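PDB 1Y71: kinase-associated protein B from Bacillus cereus, which is of unknown function but probably works in partnership with a kinase, combining an SH3-like antiparallel sheet with a pair of helices. Local coordinates for residues B[26-29]-B[35-38]; B[21-26]-B[66-71]; B[100-105]-B[119-124]. All coordinates share one frame; numbering follows the deposited sequence.

Contact 1 of 3, residues B[26-29]-B[35-38]; sequences EVTN and YVVK
Residues Glu-26 to Asn-29 pair with Tyr-35 to Lys-38 as antiparallel strands of the beta hairpin 21-31/34-42, and a beta bulge interrupts their regular register. Glu-26 and Lys-38 form a hydrogen-bonded pair joined in both directions: Glu-26 N gives to Lys-38 O at 2.8 Å, and Lys-38 N returns a nearly straight bond to Glu-26 O. Val-27 and Val-37 follow as a non-hydrogen-bonded pair. One residue is then gained on the first strand, so that Asn-29 rather than Thr-28 pairs with Val-36. Val-36 nevertheless binds both residues of the bulge, its O accepting from Thr-28 N at 2.9 Å and its N donating to Asn-29 O at 2.9 Å. Asn-29 N, buried here, finds no partner in the model.

The side chains of Glu-26 and Lys-38 run side by side on one face of the sheet. Glu-26 is extended, whereas a bend in the lysine chain (chi3 -85°) turns NZ to OE1 of Glu-26, a weak salt bridge of 3.3 Å. Thr-28 crosses the same lysine at about a right angle, its methyl CG2 lying 3.7 Å from Lys-38 CB. On the face that carries Val-27 and Val-37, Val-27 CG1 meets Tyr-35 CD1 at 3.8 Å, and the tyrosine hydroxyl is hydrogen-bonded to Phe-8 N.

Glu-26 also faces Glu-26 of the second subunit, carboxylate to carboxylate, where the nearby lysine may ease the repulsion. Within the sheet, strand 73-77 flanks this hairpin beyond 34-42, bonding to the backbones of Tyr-35 and Val-37, while strand 13-18 lies beyond 21-31 and touches the side chains of Glu-26 and Val-27.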
loop_
_atom_site.group_PDB
_atom_site.type_symbol
_atom_site.label_atom_id
_atom_site.label_comp_id
_atom_site.label_asym_id
_atom_site.label_seq_id
_atom_site.Cartn_x
_atom_site.Cartn_y
_atom_site.Cartn_z
ATOM N N GLU B 26 6.832 -4.547 5.651
ATOM C CA GLU B 26 7.691 -3.615 6.353
ATOM C C GLU B 26 8.530 -4.361 7.397
ATOM O O GLU B 26 8.001 -5.184 8.138
ATOM C CB GLU B 26 6.816 -2.517 6.991
ATOM C CG GLU B 26 7.596 -1.482 7.759
ATOM C CD GLU B 26 6.721 -0.635 8.644
ATOM O OE1 GLU B 26 5.513 -0.936 8.806
ATOM O OE2 GLU B 26 7.272 0.334 9.200
ATOM N N VAL B 27 9.835 -4.132 7.411
ATOM C CA VAL B 27 10.684 -4.742 8.435
ATOM C C VAL B 27 10.305 -4.141 9.793
ATOM O O VAL B 27 10.315 -2.921 9.954
ATOM C CB VAL B 27 12.188 -4.551 8.119
ATOM C CG1 VAL B 27 13.082 -5.011 9.299
ATOM C CG2 VAL B 27 12.555 -5.293 6.814
ATOM N N THR B 28 9.917 -4.989 10.741
ATOM C CA THR B 28 9.572 -4.513 12.086
ATOM C C THR B 28 10.537 -5.003 13.188
ATOM O O THR B 28 10.502 -4.505 14.312
ATOM C CB THR B 28 8.111 -4.838 12.480
ATOM O OG1 THR B 28 7.953 -6.244 12.609
ATOM C CG2 THR B 28 7.103 -4.313 11.429
ATOM N N ASN B 29 11.386 -5.968 12.867
ATOM C CA ASN B 29 12.414 -6.432 13.811
ATOM C C ASN B 29 13.446 -7.261 13.048
ATOM O O ASN B 29 13.125 -7.893 12.035
ATOM C CB ASN B 29 11.781 -7.250 14.963
ATOM C CG ASN B 29 12.661 -7.329 16.235
ATOM O OD1 ASN B 29 13.467 -6.433 16.539
ATOM N ND2 ASN B 29 12.478 -8.409 16.999
ATOM N N TYR B 35 14.317 -11.611 9.384
ATOM C CA TYR B 35 13.596 -10.388 9.665
ATOM C C TYR B 35 12.160 -10.724 9.951
ATOM O O TYR B 35 11.596 -11.604 9.312
ATOM C CB TYR B 35 13.665 -9.449 8.459
ATOM C CG TYR B 35 15.070 -8.979 8.207
ATOM C CD1 TYR B 35 15.584 -7.889 8.910
ATOM C CD2 TYR B 35 15.905 -9.645 7.284
ATOM C CE1 TYR B 35 16.870 -7.461 8.724
ATOM C CE2 TYR B 35 17.215 -9.218 7.086
ATOM C CZ TYR B 35 17.686 -8.114 7.814
ATOM O OH TYR B 35 18.976 -7.653 7.643
ATOM N N VAL B 36 11.569 -9.995 10.898
ATOM C CA VAL B 36 10.141 -10.026 11.086
ATOM C C VAL B 36 9.607 -9.003 10.079
ATOM O O VAL B 36 10.067 -7.846 10.053
ATOM C CB VAL B 36 9.703 -9.684 12.548
ATOM C CG1 VAL B 36 8.220 -9.802 12.669
ATOM C CG2 VAL B 36 10.385 -10.656 13.559
ATOM N N VAL B 37 8.675 -9.452 9.233
ATOM C CA VAL B 37 8.080 -8.613 8.184
ATOM C C VAL B 37 6.578 -8.493 8.440
ATOM O O VAL B 37 5.878 -9.516 8.579
ATOM C CB VAL B 37 8.388 -9.224 6.756
ATOM C CG1 VAL B 37 7.656 -8.479 5.616
ATOM C CG2 VAL B 37 9.915 -9.252 6.494
ATOM N N LYS B 38 6.094 -7.251 8.513
ATOM C CA LYS B 38 4.672 -6.970 8.576
ATOM C C LYS B 38 4.135 -6.895 7.156
ATOM O O LYS B 38 4.516 -6.009 6.375
ATOM C CB LYS B 38 4.418 -5.664 9.341
ATOM C CG LYS B 38 2.940 -5.262 9.578
ATOM C CD LYS B 38 2.816 -3.720 9.757
ATOM C CE LYS B 38 3.063 -3.181 11.157
ATOM N NZ LYS B 38 3.268 -1.642 11.134
#

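Contact 2 of 3, residues B[21-26]-B[66-71]; sequences GKYIGE and RALAFR
Tyr-23 reaches from strand 21-31 of the SH3-like sheet to the loop that leads into strand 73-77, where Ala-67 and Leu-68 receive it. Essentially the whole contact gathers round this one phenol. Leu-68 crosses the tyrosine at about a right angle and lays its methyl CD1 over a ring face, 3.9 Å from the centroid and 21° off the normal, a CH-pi contact displaced toward the rim on the CE2 side. Ala-67 approaches differently: its CB stands at the ring edge, near the ring plane, 4.1 Å from Tyr-23 CE1. Val-39 of the neighbouring strand touches both Tyr-23 and Leu-68, so the packing continues into the sheet.

Apart from Ala-67 and Leu-68, segment 66-71 makes no contact with 21-26. Arg-66 and Ala-69 start away from the strand and are exposed, and Arg-71 is exposed too; Arg-66 lies instead against Leu-124 and Asp-127 of helix 112-127, while Phe-70 packs on Leu-40. Two further tyrosines grip the loop backbone, Tyr-128 OH bonding to Ala-67 N and Tyr-91 OH to Leu-68 O.

Across the contact a single polar link fixes the phenol to the loop main chain. With CG anti to the carbonyl carbon (chi1 -55°), the Tyr-23 ring extends toward the loop, and Leu-68 N donates to Tyr-23 OH at 2.9 Å with an N-H...O angle of 160°.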
loop_
_atom_site.group_PDB
_atom_site.type_symbol
_atom_site.label_atom_id
_atom_site.label_comp_id
_atom_site.label_asym_id
_atom_site.label_seq_id
_atom_site.Cartn_x
_atom_site.Cartn_y
_atom_site.Cartn_z
ATOM N N GLY B 21 4.834 -18.025 -1.235
ATOM C CA GLY B 21 4.111 -16.786 -1.478
ATOM C C GLY B 21 5.157 -15.674 -1.554
ATOM O O GLY B 21 6.275 -15.830 -1.072
ATOM N N LYS B 22 4.804 -14.565 -2.172
ATOM C CA LYS B 22 5.682 -13.389 -2.186
ATOM C C LYS B 22 4.869 -12.169 -1.817
ATOM O O LYS B 22 3.766 -11.967 -2.362
ATOM C CB LYS B 22 6.339 -13.192 -3.562
ATOM C CG LYS B 22 7.456 -12.150 -3.500
ATOM C CD LYS B 22 8.257 -12.047 -4.860
ATOM C CE LYS B 22 9.536 -11.248 -4.673
ATOM N NZ LYS B 22 10.280 -11.177 -5.979
ATOM N N TYR B 23 5.417 -11.365 -0.898
ATOM C CA TYR B 23 4.707 -10.243 -0.278
ATOM C C TYR B 23 5.517 -8.952 -0.286
ATOM O O TYR B 23 6.747 -8.971 -0.299
ATOM C CB TYR B 23 4.368 -10.606 1.213
ATOM C CG TYR B 23 3.584 -11.904 1.323
ATOM C CD1 TYR B 23 2.210 -11.902 1.219
ATOM C CD2 TYR B 23 4.237 -13.147 1.403
ATOM C CE1 TYR B 23 1.485 -13.091 1.273
ATOM C CE2 TYR B 23 3.525 -14.335 1.452
ATOM C CZ TYR B 23 2.151 -14.304 1.397
ATOM O OH TYR B 23 1.418 -15.474 1.426
ATOM N N ILE B 24 4.816 -7.824 -0.258
ATOM C CA ILE B 24 5.438 -6.539 0.098
ATOM C C ILE B 24 5.122 -6.326 1.555
ATOM O O ILE B 24 3.972 -6.555 2.005
ATOM C CB ILE B 24 4.892 -5.383 -0.779
ATOM C CG1 ILE B 24 5.343 -5.619 -2.217
ATOM C CG2 ILE B 24 5.254 -3.975 -0.190
ATOM C CD1 ILE B 24 4.500 -4.928 -3.283
ATOM N N GLY B 25 6.124 -5.891 2.307
ATOM C CA GLY B 25 5.924 -5.657 3.746
ATOM C C GLY B 25 6.883 -4.661 4.339
ATOM O O GLY B 25 7.649 -4.005 3.638
ATOM N N GLU B 26 6.832 -4.547 5.651
ATOM C CA GLU B 26 7.691 -3.615 6.353
ATOM C C GLU B 26 8.530 -4.361 7.397
ATOM O O GLU B 26 8.001 -5.184 8.138
ATOM C CB GLU B 26 6.816 -2.517 6.991
ATOM C CG GLU B 26 7.596 -1.482 7.759
ATOM C CD GLU B 26 6.721 -0.635 8.644
ATOM O OE1 GLU B 26 5.513 -0.936 8.806
ATOM O OE2 GLU B 26 7.272 0.334 9.200
ATOM N N ARG B 66 -3.407 -20.653 2.552
ATOM C CA ARG B 66 -3.747 -19.214 2.530
ATOM C C ARG B 66 -2.525 -18.281 2.439
ATOM O O ARG B 66 -1.483 -18.558 3.013
ATOM C CB ARG B 66 -4.550 -18.827 3.800
ATOM C CG ARG B 66 -5.992 -19.236 3.821
ATOM C CD ARG B 66 -6.652 -18.834 5.167
ATOM N NE ARG B 66 -8.098 -18.794 5.000
ATOM C CZ ARG B 66 -8.866 -17.723 5.150
ATOM N NH1 ARG B 66 -8.360 -16.547 5.501
ATOM N NH2 ARG B 66 -10.170 -17.847 4.949
ATOM N N ALA B 67 -2.681 -17.153 1.738
ATOM C CA ALA B 67 -1.727 -16.043 1.814
ATOM C C ALA B 67 -1.604 -15.525 3.236
ATOM O O ALA B 67 -2.552 -15.652 4.033
ATOM C CB ALA B 67 -2.151 -14.886 0.867
ATOM N N LEU B 68 -0.456 -14.952 3.581
ATOM C CA LEU B 68 -0.361 -14.200 4.820
ATOM C C LEU B 68 -1.401 -13.064 4.812
ATOM O O LEU B 68 -1.699 -12.460 3.755
ATOM C CB LEU B 68 1.032 -13.630 4.994
ATOM C CG LEU B 68 2.155 -14.672 5.049
ATOM C CD1 LEU B 68 3.533 -13.977 5.060
ATOM C CD2 LEU B 68 1.958 -15.611 6.273
ATOM N N ALA B 69 -1.934 -12.770 5.988
ATOM C CA ALA B 69 -3.002 -11.777 6.133
ATOM C C ALA B 69 -2.420 -10.375 6.223
ATOM O O ALA B 69 -1.249 -10.221 6.515
ATOM C CB ALA B 69 -3.851 -12.088 7.367
ATOM N N PHE B 70 -3.271 -9.358 6.006
ATOM C CA PHE B 70 -2.864 -7.967 6.117
ATOM C C PHE B 70 -2.325 -7.660 7.518
ATOM O O PHE B 70 -2.973 -7.945 8.542
ATOM C CB PHE B 70 -4.021 -7.001 5.691
ATOM C CG PHE B 70 -3.645 -5.563 5.791
ATOM C CD1 PHE B 70 -2.560 -5.070 5.066
ATOM C CD2 PHE B 70 -4.309 -4.713 6.681
ATOM C CE1 PHE B 70 -2.169 -3.720 5.175
ATOM C CE2 PHE B 70 -3.925 -3.380 6.787
ATOM C CZ PHE B 70 -2.842 -2.894 6.049
ATOM N N ARG B 71 -1.112 -7.121 7.560
ATOM C CA ARG B 71 -0.428 -6.818 8.819
ATOM C C ARG B 71 -0.011 -8.036 9.638
ATOM O O ARG B 71 0.508 -7.866 10.748
ATOM C CB ARG B 71 -1.209 -5.821 9.698
ATOM C CG ARG B 71 -1.542 -4.551 8.961
ATOM C CD ARG B 71 -2.024 -3.436 9.869
ATOM N NE ARG B 71 -3.237 -3.785 10.584
ATOM C CZ ARG B 71 -3.279 -4.214 11.854
ATOM N NH1 ARG B 71 -2.154 -4.373 12.573
ATOM N NH2 ARG B 71 -4.458 -4.504 12.414
#

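Contact 3 of 3, residues B[100-105]-B[119-124]; sequences ETQMNS and ETLQQL
Gln-102 and Met-103 pack on Leu-121 across an antiparallel helical hairpin formed by helices 91-104 and 112-127. The short segments run at 159° to each other, with their axes 10.3 Å apart at closest approach, and their contact is carried by a few side chains.

At the start of the first segment Glu-100 takes no part across the two segments and makes a salt bridge with Lys-96 of its own helix. Gln-102 is the first residue to touch 119-124. Its extended chain, with CG anti to the backbone N (chi1 -174°), passes across the end of Leu-121 at about a right angle: Gln-102 CD lies 3.6 Å from Leu-121 CD1, and Gln-102 OE1 is 3.3 Å from Leu-121 CD2. Both leucine methyls lie over one face of the amide, while its polar atoms are engaged elsewhere, NE2 bonding to Pro-46 O and OE1 weakly to His-45 ND1. The glutamine thus ties the hairpin to the loop that follows strand 34-42.

Met-103, present as selenomethionine, slides past Leu-121 in the opposite direction. Its CG rests 3.8 Å from Leu-121 CB, and the extended chi2 (-175°) carries SE on to 4.4 Å from Gln-122 CG, a more distant contact at the margin. Leu-118 and Lys-125 also touch this side chain, so it lies along the partner helix on both sides of Leu-121 in sequence. Past Met-103, Ser-105 folds back on its own segment, and its OG donates to Gln-102 O at 2.7 Å.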
loop_
_atom_site.group_PDB
_atom_site.type_symbol
_atom_site.label_atom_id
_atom_site.label_comp_id
_atom_site.label_asym_id
_atom_site.label_seq_id
_atom_site.Cartn_x
_atom_site.Cartn_y
_atom_site.Cartn_z
ATOM N N GLU B 100 -5.872 -14.153 -9.213
ATOM C CA GLU B 100 -6.295 -14.261 -10.625
ATOM C C GLU B 100 -5.110 -14.671 -11.500
ATOM O O GLU B 100 -5.240 -15.559 -12.377
ATOM C CB GLU B 100 -6.982 -12.989 -11.122
ATOM C CG GLU B 100 -8.422 -12.896 -10.596
ATOM C CD GLU B 100 -8.966 -11.484 -10.511
ATOM O OE1 GLU B 100 -8.262 -10.516 -10.922
ATOM O OE2 GLU B 100 -10.123 -11.343 -10.027
ATOM N N THR B 101 -3.939 -14.097 -11.205
ATOM C CA THR B 101 -2.694 -14.448 -11.904
ATOM C C THR B 101 -2.356 -15.930 -11.789
ATOM O O THR B 101 -2.074 -16.602 -12.809
ATOM C CB THR B 101 -1.508 -13.534 -11.439
ATOM O OG1 THR B 101 -1.814 -12.203 -11.813
ATOM C CG2 THR B 101 -0.142 -13.918 -12.036
ATOM N N GLN B 102 -2.412 -16.448 -10.566
ATOM C CA GLN B 102 -2.123 -17.847 -10.329
ATOM C C GLN B 102 -3.130 -18.760 -11.034
ATOM O O GLN B 102 -2.755 -19.786 -11.631
ATOM C CB GLN B 102 -2.135 -18.161 -8.842
ATOM C CG GLN B 102 -1.682 -19.603 -8.522
ATOM C CD GLN B 102 -1.623 -19.853 -7.044
ATOM O OE1 GLN B 102 -2.134 -19.058 -6.251
ATOM N NE2 GLN B 102 -0.963 -20.916 -6.652
HETATM N N MSE B 103 -4.401 -18.408 -10.935
HETATM C CA MSE B 103 -5.437 -19.152 -11.636
HETATM C C MSE B 103 -5.231 -19.175 -13.134
HETATM O O MSE B 103 -5.307 -20.246 -13.740
HETATM C CB MSE B 103 -6.825 -18.656 -11.268
HETATM C CG MSE B 103 -7.194 -19.022 -9.841
HETATM SE SE MSE B 103 -9.029 -18.546 -9.349
HETATM C CE MSE B 103 -8.951 -16.647 -9.420
ATOM N N ASN B 104 -4.950 -18.012 -13.719
ATOM C CA ASN B 104 -4.636 -17.902 -15.142
ATOM C C ASN B 104 -3.385 -18.659 -15.570
ATOM O O ASN B 104 -3.273 -19.079 -16.740
ATOM C CB ASN B 104 -4.529 -16.433 -15.557
ATOM C CG ASN B 104 -5.880 -15.748 -15.619
ATOM O OD1 ASN B 104 -6.904 -16.396 -15.820
ATOM N ND2 ASN B 104 -5.885 -14.433 -15.498
ATOM N N SER B 105 -2.445 -18.831 -14.642
ATOM C CA SER B 105 -1.211 -19.539 -14.929
ATOM C C SER B 105 -1.435 -20.985 -15.364
ATOM O O SER B 105 -0.552 -21.571 -15.965
ATOM C CB SER B 105 -0.209 -19.481 -13.760
ATOM O OG SER B 105 -0.454 -20.486 -12.782
ATOM N N GLU B 119 -9.375 -25.769 -8.471
ATOM C CA GLU B 119 -10.479 -26.008 -7.521
ATOM C C GLU B 119 -10.233 -25.288 -6.194
ATOM O O GLU B 119 -11.079 -24.554 -5.652
ATOM C CB GLU B 119 -10.564 -27.498 -7.182
ATOM C CG GLU B 119 -10.634 -28.497 -8.341
ATOM C CD GLU B 119 -11.215 -29.866 -7.910
ATOM O OE1 GLU B 119 -12.178 -29.863 -7.111
ATOM O OE2 GLU B 119 -10.724 -30.937 -8.372
ATOM N N THR B 120 -9.057 -25.559 -5.658
ATOM C CA THR B 120 -8.616 -25.007 -4.384
ATOM C C THR B 120 -8.613 -23.481 -4.366
ATOM O O THR B 120 -9.143 -22.872 -3.430
ATOM C CB THR B 120 -7.242 -25.583 -4.042
ATOM O OG1 THR B 120 -7.393 -27.000 -3.958
ATOM C CG2 THR B 120 -6.742 -25.070 -2.721
ATOM N N LEU B 121 -8.041 -22.870 -5.402
ATOM C CA LEU B 121 -8.000 -21.406 -5.507
ATOM C C LEU B 121 -9.371 -20.799 -5.683
ATOM O O LEU B 121 -9.638 -19.720 -5.159
ATOM C CB LEU B 121 -7.055 -20.944 -6.623
ATOM C CG LEU B 121 -5.598 -21.437 -6.492
ATOM C CD1 LEU B 121 -4.846 -21.368 -7.796
ATOM C CD2 LEU B 121 -4.866 -20.675 -5.387
ATOM N N GLN B 122 -10.247 -21.490 -6.417
ATOM C CA GLN B 122 -11.618 -20.988 -6.606
ATOM C C GLN B 122 -12.337 -20.849 -5.252
ATOM O O GLN B 122 -13.004 -19.856 -5.000
ATOM C CB GLN B 122 -12.422 -21.866 -7.579
ATOM C CG GLN B 122 -12.021 -21.733 -9.046
ATOM C CD GLN B 122 -12.682 -22.785 -9.949
ATOM O OE1 GLN B 122 -12.664 -23.994 -9.656
ATOM N NE2 GLN B 122 -13.273 -22.325 -11.057
ATOM N N GLN B 123 -12.169 -21.835 -4.382
ATOM C CA GLN B 123 -12.740 -21.773 -3.042
ATOM C C GLN B 123 -12.087 -20.697 -2.194
ATOM O O GLN B 123 -12.791 -19.942 -1.494
ATOM C CB GLN B 123 -12.616 -23.118 -2.315
ATOM C CG GLN B 123 -13.392 -23.176 -0.986
ATOM C CD GLN B 123 -14.851 -22.761 -1.140
ATOM O OE1 GLN B 123 -15.530 -23.195 -2.068
ATOM N NE2 GLN B 123 -15.333 -21.894 -0.237
ATOM N N LEU B 124 -10.756 -20.655 -2.217
ATOM C CA LEU B 124 -10.010 -19.642 -1.457
ATOM C C LEU B 124 -10.513 -18.233 -1.781
ATOM O O LEU B 124 -10.677 -17.398 -0.889
ATOM C CB LEU B 124 -8.512 -19.742 -1.726
ATOM C CG LEU B 124 -7.657 -20.649 -0.850
ATOM C CD1 LEU B 124 -6.245 -20.542 -1.316
ATOM C CD2 LEU B 124 -7.769 -20.259 0.630
#

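In the fold
Contacts 1 and 2 both draw on strand 21-31 of the sheet, share Glu-26, and have centres 11 Å apart. They touch directly where Val-37 CG1 meets Gly-25 CA at 3.8 Å and Lys-38 CG meets Arg-71 O at 3.7 Å, and both reach the second subunit. Contact 3 lies in the helical hairpin, its centre about 17 Å from that of contact 2. Arg-66 bridges these two, its CG lying 3.8 Å from Leu-124 CD2. Contacts 1 and 3 fall on opposite sides of the chain's centre, nearest atoms about 19 Å apart, and the loop of contact 2 is one place where sheet and helices are joined.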